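Local coordinates for protein pectate lyase (Bacillus subtilis, PDB 5AMV) that cleaves polygalacturonate by calcium-dependent elimination, releasing oligosaccharides with an unsaturated galacturonosyl unit at their non-reducing ends, at residues Val121-Val132 with Asn144-Arg155; Gly9-Tyr17 with Gly370-Ser378. All blocks are in the same frame, centred on the assembly; numbering follows the deposited sequence.

Contact 1: Val121-Val132 with Asn144-Arg155; sequences VMVDIPANTTIV and NFQIKSDNVIIR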
ATOM      1  N   VAL A 121      -5.139 -14.482  -6.994  1.00  6.02           N
ATOM      2  CA  VAL A 121      -5.347 -13.082  -6.612  1.00  6.92           C
ATOM      3  C   VAL A 121      -4.260 -12.100  -7.013  1.00  8.17           C
ATOM      4  O   VAL A 121      -4.544 -10.895  -7.100  1.00  8.43           O
ATOM      5  CB  VAL A 121      -5.555 -12.926  -5.089  1.00  6.52           C
ATOM      6  CG1 VAL A 121      -6.766 -13.747  -4.600  1.00  4.81           C
ATOM      7  CG2 VAL A 121      -4.287 -13.279  -4.293  1.00  8.81           C
ATOM      8  N   MET A 122      -3.038 -12.595  -7.238  1.00  8.28           N
ATOM      9  CA  MET A 122      -1.931 -11.724  -7.579  0.62  9.19           C
ATOM     10  C   MET A 122      -1.738 -11.691  -9.097  1.00  9.02           C
ATOM     11  O   MET A 122      -1.662 -12.724  -9.718  1.00  9.90           O
ATOM     12  CB  MET A 122      -0.654 -12.170  -6.868  0.62 10.07           C
ATOM     13  CG  MET A 122       0.356 -11.029  -6.742  0.62 12.80           C
ATOM     14  SD  MET A 122       1.767 -11.523  -5.750  0.62 18.08           S
ATOM     15  CE  MET A 122       1.042 -11.924  -4.195  0.62 14.25           C
ATOM     16  N   VAL A 123      -1.672 -10.484  -9.671  1.00  9.28           N
ATOM     17  CA  VAL A 123      -1.347 -10.345 -11.110  1.00  9.30           C
ATOM     18  C   VAL A 123      -0.256  -9.304 -11.281  1.00  9.85           C
ATOM     19  O   VAL A 123      -0.259  -8.271 -10.553  1.00 10.80           O
ATOM     20  CB  VAL A 123      -2.576  -9.974 -11.992  1.00 10.33           C
ATOM     21  CG1 VAL A 123      -3.499 -11.182 -12.086  1.00  9.96           C
ATOM     22  CG2 VAL A 123      -3.304  -8.674 -11.434  1.00  8.70           C
ATOM     23  N   ASP A 124       0.644  -9.546 -12.233  1.00  9.50           N
ATOM     24  CA  ASP A 124       1.709  -8.590 -12.555  1.00 10.04           C
ATOM     25  C   ASP A 124       1.255  -7.614 -13.603  1.00  9.47           C
ATOM     26  O   ASP A 124       0.638  -7.982 -14.621  1.00  9.88           O
ATOM     27  CB  ASP A 124       2.989  -9.278 -13.024  1.00 11.07           C
ATOM     28  CG  ASP A 124       3.645 -10.155 -11.927  1.00 13.67           C
ATOM     29  OD1 ASP A 124       3.394 -10.011 -10.697  1.00 13.52           O
ATOM     30  OD2 ASP A 124       4.436 -11.037 -12.301  1.00 15.36           O
ATOM     31  N   ILE A 125       1.564  -6.345 -13.344  1.00  8.74           N
ATOM     32  CA  ILE A 125       1.242  -5.279 -14.287  1.00  8.23           C
ATOM     33  C   ILE A 125       2.487  -5.008 -15.152  1.00  9.36           C
ATOM     34  O   ILE A 125       3.533  -4.577 -14.620  1.00 10.10           O
ATOM     35  CB  ILE A 125       0.808  -3.975 -13.576  1.00  8.20           C
ATOM     36  CG1 ILE A 125      -0.176  -4.286 -12.406  1.00  6.95           C
ATOM     37  CG2 ILE A 125       0.254  -2.980 -14.627  1.00  8.99           C
ATOM     38  CD1 ILE A 125      -1.491  -5.086 -12.787  1.00  7.18           C
ATOM     39  N   PRO A 126       2.398  -5.297 -16.458  1.00  8.15           N
ATOM     40  CA  PRO A 126       3.586  -5.112 -17.298  1.00  8.81           C
ATOM     41  C   PRO A 126       3.819  -3.650 -17.622  1.00  8.81           C
ATOM     42  O   PRO A 126       2.997  -2.768 -17.313  1.00  8.75           O
ATOM     43  CB  PRO A 126       3.219  -5.881 -18.582  1.00  9.27           C
ATOM     44  CG  PRO A 126       1.727  -5.701 -18.710  1.00 12.46           C
ATOM     45  CD  PRO A 126       1.199  -5.657 -17.260  1.00  9.01           C
ATOM     46  N   ALA A 127       4.980  -3.381 -18.224  1.00  9.53           N
ATOM     47  CA  ALA A 127       5.393  -2.018 -18.528  1.00 10.31           C
ATOM     48  C   ALA A 127       4.445  -1.292 -19.484  1.00  9.98           C
ATOM     49  O   ALA A 127       3.802  -1.926 -20.356  1.00 10.53           O
ATOM     50  CB  ALA A 127       6.802  -2.054 -19.154  1.00 11.45           C
ATOM     51  N   ASN A 128       4.429   0.042 -19.383  1.00 10.34           N
ATOM     52  CA  ASN A 128       3.671   0.918 -20.293  1.00 10.02           C
ATOM     53  C   ASN A 128       2.189   0.594 -20.268  1.00 10.49           C
ATOM     54  O   ASN A 128       1.563   0.318 -21.307  1.00 10.75           O
ATOM     55  CB  ASN A 128       4.218   0.831 -21.738  1.00 10.36           C
ATOM     56  CG  ASN A 128       5.734   0.986 -21.799  1.00 11.47           C
ATOM     57  OD1 ASN A 128       6.304   1.895 -21.202  1.00 14.73           O
ATOM     58  ND2 ASN A 128       6.398   0.079 -22.508  1.00 12.66           N
ATOM     59  N   THR A 129       1.634   0.603 -19.054  1.00  9.00           N
ATOM     60  CA  THR A 129       0.238   0.209 -18.854  1.00  8.79           C
ATOM     61  C   THR A 129      -0.451   1.287 -18.063  1.00  8.39           C
ATOM     62  O   THR A 129       0.113   1.774 -17.065  1.00  9.21           O
ATOM     63  CB  THR A 129       0.159  -1.086 -18.063  1.00  8.49           C
ATOM     64  OG1 THR A 129       0.827  -2.140 -18.776  1.00  9.50           O
ATOM     65  CG2 THR A 129      -1.282  -1.487 -17.831  1.00  8.67           C
ATOM     66  N   THR A 130      -1.670   1.640 -18.489  1.00  8.57           N
ATOM     67  CA  THR A 130      -2.558   2.488 -17.714  1.00  8.23           C
ATOM     68  C   THR A 130      -3.816   1.692 -17.394  1.00  8.94           C
ATOM     69  O   THR A 130      -4.423   1.111 -18.286  1.00 10.19           O
ATOM     70  CB  THR A 130      -2.962   3.767 -18.471  1.00  9.42           C
ATOM     71  OG1 THR A 130      -1.792   4.590 -18.661  1.00  8.42           O
ATOM     72  CG2 THR A 130      -4.106   4.553 -17.707  1.00  8.46           C
ATOM     73  N   ILE A 131      -4.155   1.628 -16.110  1.00  8.36           N
ATOM     74  CA  ILE A 131      -5.364   0.930 -15.675  1.00  7.42           C
ATOM     75  C   ILE A 131      -6.201   1.940 -14.906  1.00  7.18           C
ATOM     76  O   ILE A 131      -5.754   2.481 -13.905  1.00  8.11           O
ATOM     77  CB  ILE A 131      -5.055  -0.309 -14.762  1.00  6.71           C
ATOM     78  CG1 ILE A 131      -3.965  -1.205 -15.382  1.00  8.95           C
ATOM     79  CG2 ILE A 131      -6.380  -1.054 -14.312  1.00  9.04           C
ATOM     80  CD1 ILE A 131      -3.602  -2.457 -14.536  1.00  9.84           C
ATOM     81  N   VAL A 132      -7.420   2.197 -15.386  1.00  7.07           N
ATOM     82  CA  VAL A 132      -8.252   3.239 -14.804  1.00  7.42           C
ATOM     83  C   VAL A 132      -9.681   2.727 -14.611  1.00  8.25           C
ATOM     84  O   VAL A 132     -10.182   1.947 -15.419  1.00  8.18           O
ATOM     85  CB  VAL A 132      -8.269   4.576 -15.606  1.00  8.48           C
ATOM     86  CG1 VAL A 132      -6.831   5.183 -15.713  1.00  8.37           C
ATOM     87  CG2 VAL A 132      -8.821   4.362 -16.988  1.00  9.59           C
ATOM     88  N   ASN A 144      -4.352  -8.413  -5.681  1.00  6.28           N
ATOM     89  CA  ASN A 144      -3.069  -7.764  -5.351  1.00  6.90           C
ATOM     90  C   ASN A 144      -2.405  -7.508  -6.672  1.00  7.71           C
ATOM     91  O   ASN A 144      -1.985  -8.457  -7.355  1.00  8.81           O
ATOM     92  CB  ASN A 144      -2.255  -8.715  -4.462  1.00  6.37           C
ATOM     93  CG  ASN A 144      -0.880  -8.141  -4.028  1.00  7.71           C
ATOM     94  OD1 ASN A 144      -0.363  -7.099  -4.513  1.00 10.51           O
ATOM     95  ND2 ASN A 144      -0.311  -8.818  -3.102  1.00  5.34           N
ATOM     96  N   PHE A 145      -2.342  -6.235  -7.087  1.00  6.96           N
ATOM     97  CA  PHE A 145      -1.590  -5.876  -8.305  1.00  7.09           C
ATOM     98  C   PHE A 145      -0.113  -5.781  -7.928  1.00  7.69           C
ATOM     99  O   PHE A 145       0.216  -5.083  -6.977  1.00  8.31           O
ATOM    100  CB  PHE A 145      -2.027  -4.516  -8.875  1.00  6.74           C
ATOM    101  CG  PHE A 145      -3.357  -4.511  -9.603  1.00  7.77           C
ATOM    102  CD1 PHE A 145      -4.193  -5.631  -9.636  1.00  7.61           C
ATOM    103  CD2 PHE A 145      -3.795  -3.306 -10.191  1.00 11.53           C
ATOM    104  CE1 PHE A 145      -5.453  -5.590 -10.301  1.00  9.10           C
ATOM    105  CE2 PHE A 145      -5.037  -3.248 -10.860  1.00 10.30           C
ATOM    106  CZ  PHE A 145      -5.862  -4.381 -10.901  1.00  8.24           C
ATOM    107  N   GLN A 146       0.770  -6.488  -8.657  1.00  7.83           N
ATOM    108  CA  GLN A 146       2.218  -6.347  -8.404  1.00  6.65           C
ATOM    109  C   GLN A 146       2.850  -5.606  -9.576  1.00  8.74           C
ATOM    110  O   GLN A 146       2.555  -5.917 -10.726  1.00  8.92           O
ATOM    111  CB  GLN A 146       2.885  -7.737  -8.217  1.00  8.08           C
ATOM    112  CG  GLN A 146       4.371  -7.551  -7.986  1.00  8.42           C
ATOM    113  CD  GLN A 146       5.130  -8.795  -7.549  1.00 13.06           C
ATOM    114  OE1 GLN A 146       5.818  -8.767  -6.509  1.00 16.21           O
ATOM    115  NE2 GLN A 146       5.058  -9.873  -8.350  1.00 14.61           N
ATOM    116  N   ILE A 147       3.670  -4.602  -9.282  1.00  9.10           N
ATOM    117  CA  ILE A 147       4.327  -3.850 -10.339  1.00  8.48           C
ATOM    118  C   ILE A 147       5.834  -4.014 -10.185  1.00  8.15           C
ATOM    119  O   ILE A 147       6.424  -3.466  -9.246  1.00  8.24           O
ATOM    120  CB  ILE A 147       3.909  -2.323 -10.384  1.00  8.89           C
ATOM    121  CG1 ILE A 147       2.388  -2.171 -10.381  1.00  9.26           C
ATOM    122  CG2 ILE A 147       4.556  -1.667 -11.608  1.00  9.95           C
ATOM    123  CD1 ILE A 147       1.900  -0.729  -9.951  1.00 10.19           C
ATOM    124  N   LYS A 148       6.450  -4.780 -11.090  1.00  8.54           N
ATOM    125  CA  LYS A 148       7.913  -4.945 -11.117  1.00  8.92           C
ATOM    126  C   LYS A 148       8.507  -4.186 -12.287  1.00  9.79           C
ATOM    127  O   LYS A 148       9.728  -4.088 -12.417  1.00 10.41           O
ATOM    128  CB  LYS A 148       8.292  -6.444 -11.281  1.00  9.08           C
ATOM    129  CG  LYS A 148       7.595  -7.344 -10.281  1.00  9.27           C
ATOM    130  CD  LYS A 148       8.103  -8.826 -10.320  1.00 14.00           C
ATOM    131  CE  LYS A 148       7.711  -9.520 -11.619  1.00 20.17           C
ATOM    132  NZ  LYS A 148       8.312 -10.909 -11.718  1.00 22.09           N
ATOM    133  N   SER A 149       7.633  -3.633 -13.111  1.00  9.85           N
ATOM    134  CA  SER A 149       7.996  -3.052 -14.394  1.00 10.32           C
ATOM    135  C   SER A 149       8.110  -1.525 -14.310  1.00  9.75           C
ATOM    136  O   SER A 149       7.906  -0.905 -13.245  1.00 10.23           O
ATOM    137  CB  SER A 149       6.894  -3.426 -15.380  1.00 11.40           C
ATOM    138  OG  SER A 149       5.650  -2.912 -14.907  1.00 11.75           O
ATOM    139  N   ASP A 150       8.419  -0.909 -15.449  1.00  9.85           N
ATOM    140  CA  ASP A 150       8.488   0.541 -15.560  1.00  9.46           C
ATOM    141  C   ASP A 150       7.280   1.121 -16.254  1.00  8.69           C
ATOM    142  O   ASP A 150       6.777   0.556 -17.225  1.00 10.17           O
ATOM    143  CB  ASP A 150       9.751   0.948 -16.344  1.00  9.04           C
ATOM    144  CG  ASP A 150       9.987   2.474 -16.373  1.00 11.12           C
ATOM    145  OD1 ASP A 150      10.563   2.979 -15.383  1.00 10.59           O
ATOM    146  OD2 ASP A 150       9.660   3.174 -17.368  1.00 12.00           O
ATOM    147  N   ASN A 151       6.850   2.283 -15.773  1.00  8.85           N
ATOM    148  CA  ASN A 151       5.948   3.172 -16.506  1.00  9.58           C
ATOM    149  C   ASN A 151       4.502   2.687 -16.438  1.00  9.62           C
ATOM    150  O   ASN A 151       3.926   2.175 -17.404  1.00  9.13           O
ATOM    151  CB  ASN A 151       6.394   3.371 -17.966  1.00  9.31           C
ATOM    152  CG  ASN A 151       5.660   4.512 -18.633  1.00 10.59           C
ATOM    153  OD1 ASN A 151       5.282   5.483 -17.970  1.00 10.16           O
ATOM    154  ND2 ASN A 151       5.475   4.421 -19.949  1.00  8.33           N
ATOM    155  N   VAL A 152       3.914   2.872 -15.260  1.00  8.01           N
ATOM    156  CA  VAL A 152       2.598   2.314 -14.985  1.00  7.00           C
ATOM    157  C   VAL A 152       1.739   3.326 -14.267  1.00  8.41           C
ATOM    158  O   VAL A 152       2.196   3.969 -13.301  1.00  8.12           O
ATOM    159  CB  VAL A 152       2.691   0.974 -14.147  1.00  6.38           C
ATOM    160  CG1 VAL A 152       1.294   0.505 -13.704  1.00  7.39           C
ATOM    161  CG2 VAL A 152       3.400  -0.156 -14.952  1.00  8.13           C
ATOM    162  N   ILE A 153       0.483   3.430 -14.708  1.00  9.08           N
ATOM    163  CA  ILE A 153      -0.475   4.362 -14.115  1.00  8.68           C
ATOM    164  C   ILE A 153      -1.686   3.563 -13.613  1.00  8.73           C
ATOM    165  O   ILE A 153      -2.231   2.786 -14.366  1.00  8.43           O
ATOM    166  CB  ILE A 153      -0.913   5.426 -15.150  1.00  9.04           C
ATOM    167  CG1 ILE A 153       0.287   6.312 -15.532  1.00  7.53           C
ATOM    168  CG2 ILE A 153      -2.066   6.259 -14.619  1.00  8.88           C
ATOM    169  CD1 ILE A 153      -0.024   7.262 -16.696  1.00  7.89           C
ATOM    170  N   ILE A 154      -2.092   3.796 -12.360  1.00  7.07           N
ATOM    171  CA  ILE A 154      -3.287   3.164 -11.781  1.00  7.60           C
ATOM    172  C   ILE A 154      -4.150   4.283 -11.174  1.00  5.93           C
ATOM    173  O   ILE A 154      -3.680   4.977 -10.269  1.00  7.62           O
ATOM    174  CB  ILE A 154      -2.907   2.177 -10.634  1.00  7.32           C
ATOM    175  CG1 ILE A 154      -1.809   1.168 -11.075  1.00 11.09           C
ATOM    176  CG2 ILE A 154      -4.183   1.510 -10.074  1.00  8.17           C
ATOM    177  CD1 ILE A 154      -2.215   0.214 -12.175  1.00 10.58           C
ATOM    178  N   ARG A 155      -5.393   4.452 -11.645  1.00  6.82           N
ATOM    179  CA  ARG A 155      -6.258   5.542 -11.201  1.00  7.16           C
ATOM    180  C   ARG A 155      -7.728   5.146 -11.079  1.00  7.45           C
ATOM    181  O   ARG A 155      -8.225   4.341 -11.867  1.00  7.30           O
ATOM    182  CB  ARG A 155      -6.183   6.779 -12.136  1.00  7.19           C
ATOM    183  CG  ARG A 155      -4.726   7.264 -12.381  1.00  7.58           C
ATOM    184  CD  ARG A 155      -4.625   8.439 -13.372  1.00  8.24           C
ATOM    185  NE  ARG A 155      -5.180   9.661 -12.786  1.00  7.83           N
ATOM    186  CZ  ARG A 155      -5.428  10.767 -13.483  1.00  9.46           C
ATOM    187  NH1 ARG A 155      -5.225  10.803 -14.795  1.00 10.89           N
ATOM    188  NH2 ARG A 155      -5.924  11.830 -12.866  1.00  8.82           N
TER
HETATM  189  O   HOH W   1       5.121  -6.277 -13.100  1.00 10.74           O
HETATM  190  O   HOH W   2       9.283   1.907 -19.907  1.00 31.42           O
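D124 and Q146 lie side by side, Q146 NE2 donating to D124 OD1 at 2.9 Å, nearly straight (173°). The acceptor sits in the Q146 amide plane; the donor meets the carboxylate's syn side 32° out of plane. D124 OD2 lies 3.9 Å from K148 NZ, a long salt bridge. A leucine in place of D124 would probably leave the Q146 amide N-H without this acceptor and weaken the negative charge beside K148, whose amine also pairs with E48. On the opposite face, that of V123 and F145, I125 CD1 reaches in from the turn over the F145 ring, a CH-pi contact 4.1 Å from its centroid, while V123 CG2 approaches F145 CD1 at 3.6 Å. I125 CG1 lies anti to the carbonyl carbon (chi1 -44°), leaving CG2 to meet V152 CG1. These are successive coils of the right-handed parallel beta-helix of polysaccharide lyase family 1: 122-124 pairs with 144-147, and 129-132 with 152-155. At the turn between, the register slips by one; S149 OG donates to I125 O (2.7 Å) and N151 ND2 to N128 OD1 (2.9 Å). T22 holds N151 OD1, T51 O takes N128 ND2, N189 holds Q146 OE1, and helix 38-45 packs on F145 and V123.

Contact 2: Gly9-Tyr17 with Gly370-Ser378; sequences GSNDGWGAY and GWTPSLHGS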
ATOM      1  N   GLY A   9       1.950  14.685 -14.695  1.00 13.01           N
ATOM      2  CA  GLY A   9       2.488  16.007 -15.090  1.00 12.78           C
ATOM      3  C   GLY A   9       3.988  16.029 -14.846  1.00 12.84           C
ATOM      4  O   GLY A   9       4.492  15.347 -13.953  1.00 12.68           O
ATOM      5  N   SER A  10       4.698  16.844 -15.626  1.00 12.83           N
ATOM      6  CA  SER A  10       6.168  16.843 -15.634  0.50 12.72           C
ATOM      7  C   SER A  10       6.839  17.341 -14.346  1.00 13.16           C
ATOM      8  O   SER A  10       8.059  17.127 -14.147  1.00 14.14           O
ATOM      9  CB  SER A  10       6.671  17.675 -16.828  0.50 12.97           C
ATOM     10  OG  SER A  10       6.238  19.014 -16.679  0.50  9.94           O
ATOM     11  N   ASN A  11       6.077  17.996 -13.466  1.00 12.93           N
ATOM     12  CA  ASN A  11       6.584  18.449 -12.166  0.50 14.03           C
ATOM     13  C   ASN A  11       5.944  17.674 -11.012  1.00 13.28           C
ATOM     14  O   ASN A  11       6.159  18.008  -9.828  1.00 13.20           O
ATOM     15  CB  ASN A  11       6.304  19.951 -11.977  0.50 14.35           C
ATOM     16  CG  ASN A  11       4.826  20.259 -11.766  0.50 17.41           C
ATOM     17  OD1 ASN A  11       3.957  19.473 -12.124  0.50 20.36           O
ATOM     18  ND2 ASN A  11       4.538  21.429 -11.197  0.50 21.19           N
ATOM     19  N   ASP A  12       5.146  16.653 -11.349  1.00 11.70           N
ATOM     20  CA  ASP A  12       4.303  16.037 -10.308  1.00 10.38           C
ATOM     21  C   ASP A  12       4.990  14.891  -9.554  1.00 10.58           C
ATOM     22  O   ASP A  12       4.662  13.691  -9.729  1.00 10.41           O
ATOM     23  CB  ASP A  12       2.946  15.632 -10.895  1.00 11.11           C
ATOM     24  CG  ASP A  12       1.917  15.303  -9.826  1.00 11.06           C
ATOM     25  OD1 ASP A  12       2.209  15.402  -8.595  1.00 11.67           O
ATOM     26  OD2 ASP A  12       0.791  14.948 -10.230  1.00 10.53           O
ATOM     27  N   GLY A  13       5.959  15.272  -8.719  1.00  9.39           N
ATOM     28  CA  GLY A  13       6.618  14.325  -7.822  1.00  9.74           C
ATOM     29  C   GLY A  13       7.667  13.435  -8.473  1.00  9.73           C
ATOM     30  O   GLY A  13       7.979  13.548  -9.667  1.00  9.44           O
ATOM     31  N   TRP A  14       8.219  12.525  -7.665  1.00  9.02           N
ATOM     32  CA  TRP A  14       9.299  11.680  -8.093  1.00  9.63           C
ATOM     33  C   TRP A  14       8.923  10.805  -9.316  1.00 10.00           C
ATOM     34  O   TRP A  14       9.790  10.417 -10.097  1.00 10.40           O
ATOM     35  CB  TRP A  14       9.731  10.805  -6.947  1.00  9.72           C
ATOM     36  CG  TRP A  14      10.821  11.395  -6.024  1.00  9.33           C
ATOM     37  CD1 TRP A  14      10.775  11.458  -4.663  1.00  9.13           C
ATOM     38  CD2 TRP A  14      12.120  11.909  -6.408  1.00  9.64           C
ATOM     39  NE1 TRP A  14      11.955  11.988  -4.159  1.00  9.87           N
ATOM     40  CE2 TRP A  14      12.793  12.282  -5.208  1.00  9.34           C
ATOM     41  CE3 TRP A  14      12.768  12.116  -7.646  1.00 10.40           C
ATOM     42  CZ2 TRP A  14      14.108  12.822  -5.203  1.00 10.77           C
ATOM     43  CZ3 TRP A  14      14.088  12.630  -7.643  1.00  9.16           C
ATOM     44  CH2 TRP A  14      14.724  12.997  -6.419  1.00 12.34           C
ATOM     45  N   GLY A  15       7.634  10.479  -9.483  1.00  8.42           N
ATOM     46  CA  GLY A  15       7.238   9.720 -10.693  1.00  9.71           C
ATOM     47  C   GLY A  15       7.556  10.443 -11.997  1.00 10.02           C
ATOM     48  O   GLY A  15       7.669   9.793 -13.048  1.00  9.99           O
ATOM     49  N   ALA A  16       7.684  11.777 -11.947  1.00 10.57           N
ATOM     50  CA  ALA A  16       7.964  12.556 -13.165  1.00 10.22           C
ATOM     51  C   ALA A  16       9.465  12.643 -13.507  1.00 11.64           C
ATOM     52  O   ALA A  16       9.827  13.234 -14.539  1.00 12.55           O
ATOM     53  CB  ALA A  16       7.385  13.956 -13.021  1.00 10.96           C
ATOM     54  N   TYR A  17      10.321  12.045 -12.675  1.00 12.57           N
ATOM     55  CA  TYR A  17      11.769  12.066 -12.932  1.00 12.55           C
ATOM     56  C   TYR A  17      12.144  11.371 -14.247  1.00 12.84           C
ATOM     57  O   TYR A  17      11.480  10.422 -14.675  1.00 13.16           O
ATOM     58  CB  TYR A  17      12.543  11.435 -11.758  1.00 13.68           C
ATOM     59  CG  TYR A  17      14.039  11.676 -11.870  1.00 14.55           C
ATOM     60  CD1 TYR A  17      14.592  12.899 -11.480  1.00 19.81           C
ATOM     61  CD2 TYR A  17      14.878  10.680 -12.375  1.00 18.28           C
ATOM     62  CE1 TYR A  17      15.973  13.124 -11.594  1.00 21.69           C
ATOM     63  CE2 TYR A  17      16.252  10.880 -12.486  1.00 20.84           C
ATOM     64  CZ  TYR A  17      16.780  12.107 -12.106  1.00 22.83           C
ATOM     65  OH  TYR A  17      18.149  12.280 -12.221  1.00 27.77           O
ATOM     66  N   GLY A 370      19.119  15.562   4.536  1.00 14.48           N
ATOM     67  CA  GLY A 370      20.235  15.536   3.589  1.00 14.63           C
ATOM     68  C   GLY A 370      19.855  15.760   2.137  1.00 14.84           C
ATOM     69  O   GLY A 370      20.714  15.611   1.225  1.00 15.67           O
ATOM     70  N   TRP A 371      18.579  16.105   1.892  1.00 13.72           N
ATOM     71  CA  TRP A 371      18.090  16.483   0.567  1.00 13.34           C
ATOM     72  C   TRP A 371      16.893  17.431   0.677  1.00 13.79           C
ATOM     73  O   TRP A 371      16.303  17.540   1.754  1.00 14.27           O
ATOM     74  CB  TRP A 371      17.698  15.235  -0.256  1.00 12.92           C
ATOM     75  CG  TRP A 371      16.375  14.599   0.226  1.00  9.06           C
ATOM     76  CD1 TRP A 371      16.132  14.022   1.441  1.00 11.30           C
ATOM     77  CD2 TRP A 371      15.146  14.550  -0.505  1.00  7.71           C
ATOM     78  NE1 TRP A 371      14.798  13.611   1.524  1.00  9.33           N
ATOM     79  CE2 TRP A 371      14.183  13.919   0.340  1.00  8.99           C
ATOM     80  CE3 TRP A 371      14.770  14.949  -1.789  1.00  9.40           C
ATOM     81  CZ2 TRP A 371      12.856  13.683  -0.069  1.00  8.23           C
ATOM     82  CZ3 TRP A 371      13.428  14.715  -2.200  1.00 10.40           C
ATOM     83  CH2 TRP A 371      12.511  14.079  -1.333  1.00  8.28           C
ATOM     84  N   THR A 372      16.588  18.116  -0.430  1.00 14.93           N
ATOM     85  CA  THR A 372      15.391  18.954  -0.552  0.50 16.49           C
ATOM     86  C   THR A 372      14.675  18.641  -1.860  1.00 16.80           C
ATOM     87  O   THR A 372      15.286  18.599  -2.946  1.00 18.15           O
ATOM     88  CB  THR A 372      15.704  20.454  -0.529  0.50 16.98           C
ATOM     89  OG1 THR A 372      16.793  20.708  -1.414  0.50 19.74           O
ATOM     90  CG2 THR A 372      16.068  20.906   0.874  0.50 16.38           C
ATOM     91  N   PRO A 373      13.361  18.359  -1.773  1.00 17.31           N
ATOM     92  CA  PRO A 373      12.642  17.995  -2.999  1.00 18.60           C
ATOM     93  C   PRO A 373      12.672  19.120  -4.010  1.00 21.59           C
ATOM     94  O   PRO A 373      12.502  20.279  -3.629  1.00 23.32           O
ATOM     95  CB  PRO A 373      11.198  17.813  -2.538  1.00 17.92           C
ATOM     96  CG  PRO A 373      11.203  17.774  -1.057  1.00 16.46           C
ATOM     97  CD  PRO A 373      12.573  18.122  -0.546  1.00 16.73           C
ATOM     98  N   SER A 374      12.848  18.796  -5.287  1.00 23.04           N
ATOM     99  CA  SER A 374      12.671  19.821  -6.323  1.00 25.39           C
ATOM    100  C   SER A 374      11.475  19.556  -7.265  1.00 25.18           C
ATOM    101  O   SER A 374      10.818  20.519  -7.729  1.00 26.16           O
ATOM    102  CB  SER A 374      13.964  20.018  -7.115  1.00 25.74           C
ATOM    103  OG  SER A 374      14.503  18.757  -7.493  1.00 29.27           O
ATOM    104  N   LEU A 375      11.180  18.281  -7.528  1.00 22.81           N
ATOM    105  CA  LEU A 375      10.066  17.919  -8.411  1.00 21.63           C
ATOM    106  C   LEU A 375       8.746  17.842  -7.670  1.00 20.64           C
ATOM    107  O   LEU A 375       8.431  16.811  -7.073  1.00 20.86           O
ATOM    108  CB  LEU A 375      10.295  16.533  -9.032  1.00 22.00           C
ATOM    109  CG  LEU A 375      11.054  16.458 -10.327  1.00 23.03           C
ATOM    110  CD1 LEU A 375      11.173  15.020 -10.740  1.00 20.60           C
ATOM    111  CD2 LEU A 375      10.324  17.323 -11.383  1.00 22.78           C
ATOM    112  N   HIS A 376       7.972  18.908  -7.680  1.00 18.99           N
ATOM    113  CA  HIS A 376       6.663  18.874  -7.050  1.00 18.38           C
ATOM    114  C   HIS A 376       5.775  19.949  -7.620  1.00 17.44           C
ATOM    115  O   HIS A 376       6.264  20.963  -8.130  1.00 17.39           O
ATOM    116  CB  HIS A 376       6.772  19.043  -5.513  1.00 18.97           C
ATOM    117  CG  HIS A 376       7.347  20.363  -5.095  1.00 20.01           C
ATOM    118  ND1 HIS A 376       6.601  21.524  -5.078  1.00 21.72           N
ATOM    119  CD2 HIS A 376       8.593  20.707  -4.698  1.00 21.62           C
ATOM    120  CE1 HIS A 376       7.364  22.530  -4.689  1.00 22.67           C
ATOM    121  NE2 HIS A 376       8.574  22.059  -4.440  1.00 23.84           N
ATOM    122  N   GLY A 377       4.467  19.747  -7.478  1.00 17.08           N
ATOM    123  CA  GLY A 377       3.487  20.748  -7.861  1.00 17.53           C
ATOM    124  C   GLY A 377       3.289  21.741  -6.728  1.00 17.83           C
ATOM    125  O   GLY A 377       4.075  21.775  -5.752  1.00 17.83           O
ATOM    126  N   SER A 378       2.227  22.523  -6.834  1.00 18.19           N
ATOM    127  CA  SER A 378       1.928  23.549  -5.832  0.50 18.30           C
ATOM    128  C   SER A 378       1.619  22.953  -4.463  1.00 17.92           C
ATOM    129  O   SER A 378       0.838  22.009  -4.345  1.00 17.68           O
ATOM    130  CB  SER A 378       0.758  24.403  -6.305  0.50 18.81           C
ATOM    131  OG  SER A 378       1.178  25.222  -7.373  0.50 20.76           O
TER
HETATM  132  O   HOH W   3       4.008  16.741  -6.844  1.00 15.52           O
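G13 and H376 bring the two loops closest, CA to CA 4.6 Å, where the type I turn G9-D12 runs into an inverse gamma turn centred on D12, and G13 CA points a C-H at L375 O, 3.2 Å away. L375 carries most of the contact beside the turn. Its CD1 lies 3.6 Å from Y17 N and at the edge of the Y17 ring, while CD2 reaches back to S10 O, also 3.6 Å; the leucine thus spans from the turn to the 3-10 segment 14-16. The indoles of W14 and W371 slide past each other in opposite directions, planes 25° apart and hardly overlapping, with W14 CZ2 3.6 Å from W371 CZ3. A first torsion of 74°, CG between N and carbonyl carbon, turns the W371 indole toward W14. Water 3 donates to D12 OD1 and accepts from G377 N, bridging the loops; H376 ND1 donates to G377 O at 2.6 Å in its own ring plane. Both loops lie on the outside of the beta-helix: D12 OD1 bonds H269, W14 N bonds T267 on strand 266-274, W371 NE1 bonds K317 O, and W371, P373 and H376 rest on strand 287-296.

How the contacts relate
Contact 1 and contact 2 lie 22 Å apart between centres and do not touch, their nearest atoms being about 7 Å apart. Contact 1 joins successive coils of the beta-helix, whereas contact 2 brings the loop before strand 32-35 against the loop before helix 382-392; because residues 9-17 and 370-378 lie near the two ends of the chain, the loop they close contains contact 1. T21, which bonds G15 O, also touches I153, and H193 bonds both Y17 and D150, giving the two contacts shared neighbours. Contact 1 is the one near the metal: the N144 side chain is about 7 Å from the bound calcium ion and about 4 Å from the side chain of the calcium ligand D184. Contact 2 lies away from the calcium site and the glycan pocket.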